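Local coordinates for 3-hydroxyacyl-thioester dehydratase Z (Mycobacterium tuberculosis, PDB 2C2I), which probably hydrates trans-2-enoyl-CoA to (3R)-3-hydroxyacyl-CoA and catalyses the reverse dehydration, working as a homodimer of hotdog-fold subunits, at residues I26-E29 / E30-F34; F4-V7 / A8-A11. All coordinates share one frame; numbering follows the deposited sequence.

Contact 1. Residues I26-E29 / E30-F34; sequences ITQE and EVNLF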
loop_
_atom_site.group_PDB
_atom_site.type_symbol
_atom_site.label_atom_id
_atom_site.label_comp_id
_atom_site.label_asym_id
_atom_site.label_seq_id
_atom_site.Cartn_x
_atom_site.Cartn_y
_atom_site.Cartn_z
ATOM N N ILE A 26 -6.830 2.852 -15.115
ATOM C CA ILE A 26 -6.921 1.712 -14.184
ATOM C C ILE A 26 -8.008 0.756 -14.676
ATOM O O ILE A 26 -9.186 1.113 -14.699
ATOM C CB ILE A 26 -7.178 2.187 -12.725
ATOM C CG1 ILE A 26 -6.037 3.096 -12.223
ATOM C CG2 ILE A 26 -7.365 1.006 -11.759
ATOM C CD1 ILE A 26 -4.610 2.644 -12.623
ATOM N N THR A 27 -7.596 -0.440 -15.083
ATOM C CA THR A 27 -8.522 -1.409 -15.704
ATOM C C THR A 27 -9.051 -2.457 -14.734
ATOM O O THR A 27 -8.469 -2.680 -13.675
ATOM C CB THR A 27 -7.874 -2.152 -16.891
ATOM O OG1 THR A 27 -6.793 -2.979 -16.441
ATOM C CG2 THR A 27 -7.380 -1.155 -17.945
ATOM N N GLN A 28 -10.144 -3.116 -15.114
ATOM C CA GLN A 28 -10.682 -4.212 -14.309
ATOM C C GLN A 28 -9.674 -5.368 -14.229
ATOM O O GLN A 28 -9.527 -5.996 -13.178
ATOM C CB GLN A 28 -12.035 -4.684 -14.849
ATOM C CG GLN A 28 -12.705 -5.694 -13.938
ATOM C CD GLN A 28 -13.100 -5.107 -12.589
ATOM O OE1 GLN A 28 -13.913 -4.190 -12.515
ATOM N NE2 GLN A 28 -12.546 -5.668 -11.513
ATOM N N GLU A 29 -8.964 -5.623 -15.329
ATOM C CA GLU A 29 -7.926 -6.660 -15.362
ATOM C C GLU A 29 -6.868 -6.406 -14.287
ATOM O O GLU A 29 -6.429 -7.332 -13.623
ATOM C CB GLU A 29 -7.291 -6.760 -16.758
ATOM C CG GLU A 29 -5.780 -7.004 -16.789
ATOM C CD GLU A 29 -5.324 -8.389 -17.265
ATOM O OE1 GLU A 29 -4.281 -8.431 -17.955
ATOM O OE2 GLU A 29 -5.960 -9.430 -16.951
ATOM N N GLU A 30 -6.463 -5.144 -14.131
ATOM C CA GLU A 30 -5.457 -4.796 -13.122
ATOM C C GLU A 30 -6.014 -4.962 -11.726
ATOM O O GLU A 30 -5.292 -5.405 -10.818
ATOM C CB GLU A 30 -4.954 -3.370 -13.324
ATOM C CG GLU A 30 -4.173 -3.199 -14.620
ATOM C CD GLU A 30 -3.840 -1.744 -14.902
ATOM O OE1 GLU A 30 -4.608 -0.840 -14.469
ATOM O OE2 GLU A 30 -2.791 -1.512 -15.535
ATOM N N VAL A 31 -7.279 -4.595 -11.553
ATOM C CA VAL A 31 -7.929 -4.651 -10.238
ATOM C C VAL A 31 -8.066 -6.114 -9.796
ATOM O O VAL A 31 -7.806 -6.447 -8.635
ATOM C CB VAL A 31 -9.280 -3.899 -10.217
ATOM C CG1 VAL A 31 -10.013 -4.102 -8.884
ATOM C CG2 VAL A 31 -9.072 -2.404 -10.446
ATOM N N ASN A 32 -8.446 -6.973 -10.749
ATOM C CA ASN A 32 -8.483 -8.440 -10.545
ATOM C C ASN A 32 -7.134 -9.065 -10.217
ATOM O O ASN A 32 -7.048 -9.917 -9.330
ATOM C CB ASN A 32 -9.073 -9.123 -11.782
ATOM C CG ASN A 32 -10.496 -8.697 -12.064
ATOM O OD1 ASN A 32 -11.129 -8.015 -11.270
ATOM N ND2 ASN A 32 -11.003 -9.095 -13.225
ATOM N N LEU A 33 -6.072 -8.650 -10.912
ATOM C CA LEU A 33 -4.737 -9.173 -10.641
ATOM C C LEU A 33 -4.323 -8.753 -9.229
ATOM O O LEU A 33 -3.707 -9.534 -8.529
ATOM C CB LEU A 33 -3.696 -8.661 -11.637
ATOM C CG LEU A 33 -3.758 -9.117 -13.110
ATOM C CD1 LEU A 33 -2.741 -8.395 -13.975
ATOM C CD2 LEU A 33 -3.570 -10.612 -13.193
ATOM N N PHE A 34 -4.669 -7.518 -8.848
ATOM C CA PHE A 34 -4.358 -6.997 -7.510
ATOM C C PHE A 34 -5.027 -7.823 -6.412
ATOM O O PHE A 34 -4.407 -8.148 -5.377
ATOM C CB PHE A 34 -4.762 -5.532 -7.375
ATOM C CG PHE A 34 -4.149 -4.854 -6.164
ATOM C CD1 PHE A 34 -2.842 -4.387 -6.210
ATOM C CD2 PHE A 34 -4.884 -4.709 -4.985
ATOM C CE1 PHE A 34 -2.263 -3.762 -5.073
ATOM C CE2 PHE A 34 -4.317 -4.096 -3.839
ATOM C CZ PHE A 34 -3.011 -3.619 -3.890
#

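Contact 2. Residues F4-V7 / A8-A11; sequences FESV and ADLA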
loop_
_atom_site.group_PDB
_atom_site.type_symbol
_atom_site.label_atom_id
_atom_site.label_comp_id
_atom_site.label_asym_id
_atom_site.label_seq_id
_atom_site.Cartn_x
_atom_site.Cartn_y
_atom_site.Cartn_z
ATOM N N PHE A 4 18.304 13.007 -11.950
ATOM C CA PHE A 4 19.231 13.461 -10.929
ATOM C C PHE A 4 20.513 12.674 -11.164
ATOM O O PHE A 4 20.516 11.452 -11.061
ATOM C CB PHE A 4 18.655 13.211 -9.529
ATOM C CG PHE A 4 17.465 14.098 -9.194
ATOM C CD1 PHE A 4 17.654 15.371 -8.671
ATOM C CD2 PHE A 4 16.157 13.658 -9.409
ATOM C CE1 PHE A 4 16.564 16.202 -8.370
ATOM C CE2 PHE A 4 15.064 14.479 -9.114
ATOM C CZ PHE A 4 15.264 15.753 -8.597
ATOM N N GLU A 5 21.604 13.369 -11.457
ATOM C CA GLU A 5 22.879 12.698 -11.748
ATOM C C GLU A 5 23.446 11.893 -10.572
ATOM O O GLU A 5 24.303 11.021 -10.767
ATOM C CB GLU A 5 23.917 13.701 -12.291
ATOM C CG GLU A 5 23.511 14.413 -13.603
ATOM C CD GLU A 5 23.310 13.459 -14.784
ATOM O OE1 GLU A 5 24.050 12.446 -14.882
ATOM O OE2 GLU A 5 22.414 13.729 -15.621
ATOM N N SER A 6 22.976 12.191 -9.356
ATOM C CA SER A 6 23.469 11.547 -8.130
ATOM C C SER A 6 22.547 11.864 -6.974
ATOM O O SER A 6 21.722 12.745 -7.078
ATOM C CB SER A 6 24.854 12.087 -7.754
ATOM O OG SER A 6 24.729 13.413 -7.250
ATOM N N VAL A 7 22.748 11.174 -5.848
ATOM C CA VAL A 7 21.940 11.395 -4.644
ATOM C C VAL A 7 22.267 12.725 -3.980
ATOM O O VAL A 7 21.424 13.318 -3.305
ATOM C CB VAL A 7 22.068 10.236 -3.648
ATOM C CG1 VAL A 7 21.376 8.985 -4.209
ATOM C CG2 VAL A 7 23.552 9.957 -3.254
ATOM N N ALA A 8 23.484 13.216 -4.199
ATOM C CA ALA A 8 23.827 14.602 -3.785
ATOM C C ALA A 8 22.956 15.618 -4.526
ATOM O O ALA A 8 22.542 16.657 -3.977
ATOM C CB ALA A 8 25.295 14.870 -4.044
ATOM N N ASP A 9 22.641 15.313 -5.780
ATOM C CA ASP A 9 21.872 16.261 -6.586
ATOM C C ASP A 9 20.429 16.207 -6.144
ATOM O O ASP A 9 19.732 17.216 -6.161
ATOM C CB ASP A 9 22.006 15.961 -8.067
ATOM C CG ASP A 9 23.395 16.319 -8.610
ATOM O OD1 ASP A 9 24.245 16.795 -7.815
ATOM O OD2 ASP A 9 23.620 16.129 -9.825
ATOM N N LEU A 10 19.996 15.018 -5.745
ATOM C CA LEU A 10 18.673 14.836 -5.163
ATOM C C LEU A 10 18.530 15.672 -3.863
ATOM O O LEU A 10 17.567 16.441 -3.692
ATOM C CB LEU A 10 18.425 13.339 -4.896
ATOM C CG LEU A 10 17.022 12.936 -4.441
ATOM C CD1 LEU A 10 16.008 13.154 -5.546
ATOM C CD2 LEU A 10 17.012 11.506 -3.907
ATOM N N ALA A 11 19.501 15.532 -2.966
ATOM C CA ALA A 11 19.539 16.300 -1.715
ATOM C C ALA A 11 19.437 17.811 -1.958
ATOM O O ALA A 11 18.723 18.512 -1.237
ATOM C CB ALA A 11 20.782 15.966 -0.925
HETATM O O HOH W 1 21.383 16.154 -11.468
HETATM O O HOH W 2 26.654 15.252 -7.715
#

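Contact 1. Residues I26-E29 / E30-F34
The side-chain amides of Gln28 and Asn32 meet one helical turn apart, their planes 34° from parallel. Gln28 NE2 donates to Asn32 OD1 at 2.8 Å; the acceptor lies near the Gln28 amide plane, whereas the donor stands above the carbonyl plane of Asn32, 35° out of it. With CG anti to the backbone N, the bend at chi2 (66°) turns the Gln28 amide toward Asn32 on the next turn. Its other polar links, OE1 to Thr59 OG1 and NE2 to the carbonyl oxygen of His45, tie this turn to neighbouring segments.

The third flat group, the Glu30 carboxylate, completes a capping box at the start of helix 28-38. Thr27 N donates to Glu30 OE1 at 3.1 Å, approaching from above the carboxylate plane, and Glu30 N returns a bond of 3.2 Å to Thr27 OG1. Apart from these polar groups, Ile26 CG2 touches Val31 CG2 at 4.0 Å, and Val31 continues onto His45 and His62.

Thr27 OG1 thus supplies an acceptor for a first-turn amide, and regular i to i+4 bonding begins with Val31 N to Thr27 O at 3.1 Å. A negative carboxylate beside the helix N-terminus would also be expected to interact favourably with the helix dipole.

Contact 2. Residues F4-V7 / A8-A11
Leu10 CD1 sits over one face of the Phe4 ring, 3.8 Å from its centroid and only 7° off the ring normal, which defines a CH-pi contact at the centre of the face. With Leu10 CG anti to the backbone N (chi1 -173°), the bend at chi2 then brings CD1 over the middle of the face; the two side chains meet at about a right angle. The helix backbone closes in as well, with Leu10 CA 3.7 Å from Phe4 CD1. Both residues are buried: Phe4 also packs on Tyr78 and Ala13, and Leu10 on Leu112 and Val115 of strand 105-119.

Ser6, partly exposed, is the N-cap of helix 7-12. Asp9 N donates to Ser6 OG at 3.2 Å, and Leu10 N to Ser6 O at 3.1 Å with an N-H...O angle of 152°. The cap stands where the chain passes from strand 3-4, paired in parallel with strand 79-80, into helix 7-12, whose Leu10 and Ala11 pack on the hotdog fold's antiparallel sheet through strand 105-119.

On the wetter side, water joins parts of the polar periphery. One molecule accepts from Glu5 N at 2.8 Å and donates to Asp9 OD2; another donates to Asp9 OD1 at 2.9 Å and hydrogen-bonds Ser6 OG. The Glu5 carboxylate turns elsewhere, its OE1 forming a salt bridge with Lys81.

Overall arrangement
Contacts 1 and 2 each mark the start of a helix, but they lie on opposite sides of the chain's centre: their own centres are 35 Å apart and their nearest atoms about 23 Å, without touching. Contact 1 is the nearer to the presumed catalytic machinery. The side chain of Val31 comes about 4 Å from those of His45, important for activity by similarity, and His62, a likely substrate-binding residue. Contact 1 also takes part in the dimer interface, Leu33 packing on Leu33 and Phe34 on Phe34 and Thr38 of the second subunit. Contact 2 is more peripheral, its centre 21 Å from that of the chain against 15 Å for contact 1; Leu10 lies about 8 Å, side chain to side chain, from Gln124, which probably serves the partner subunit's substrate site.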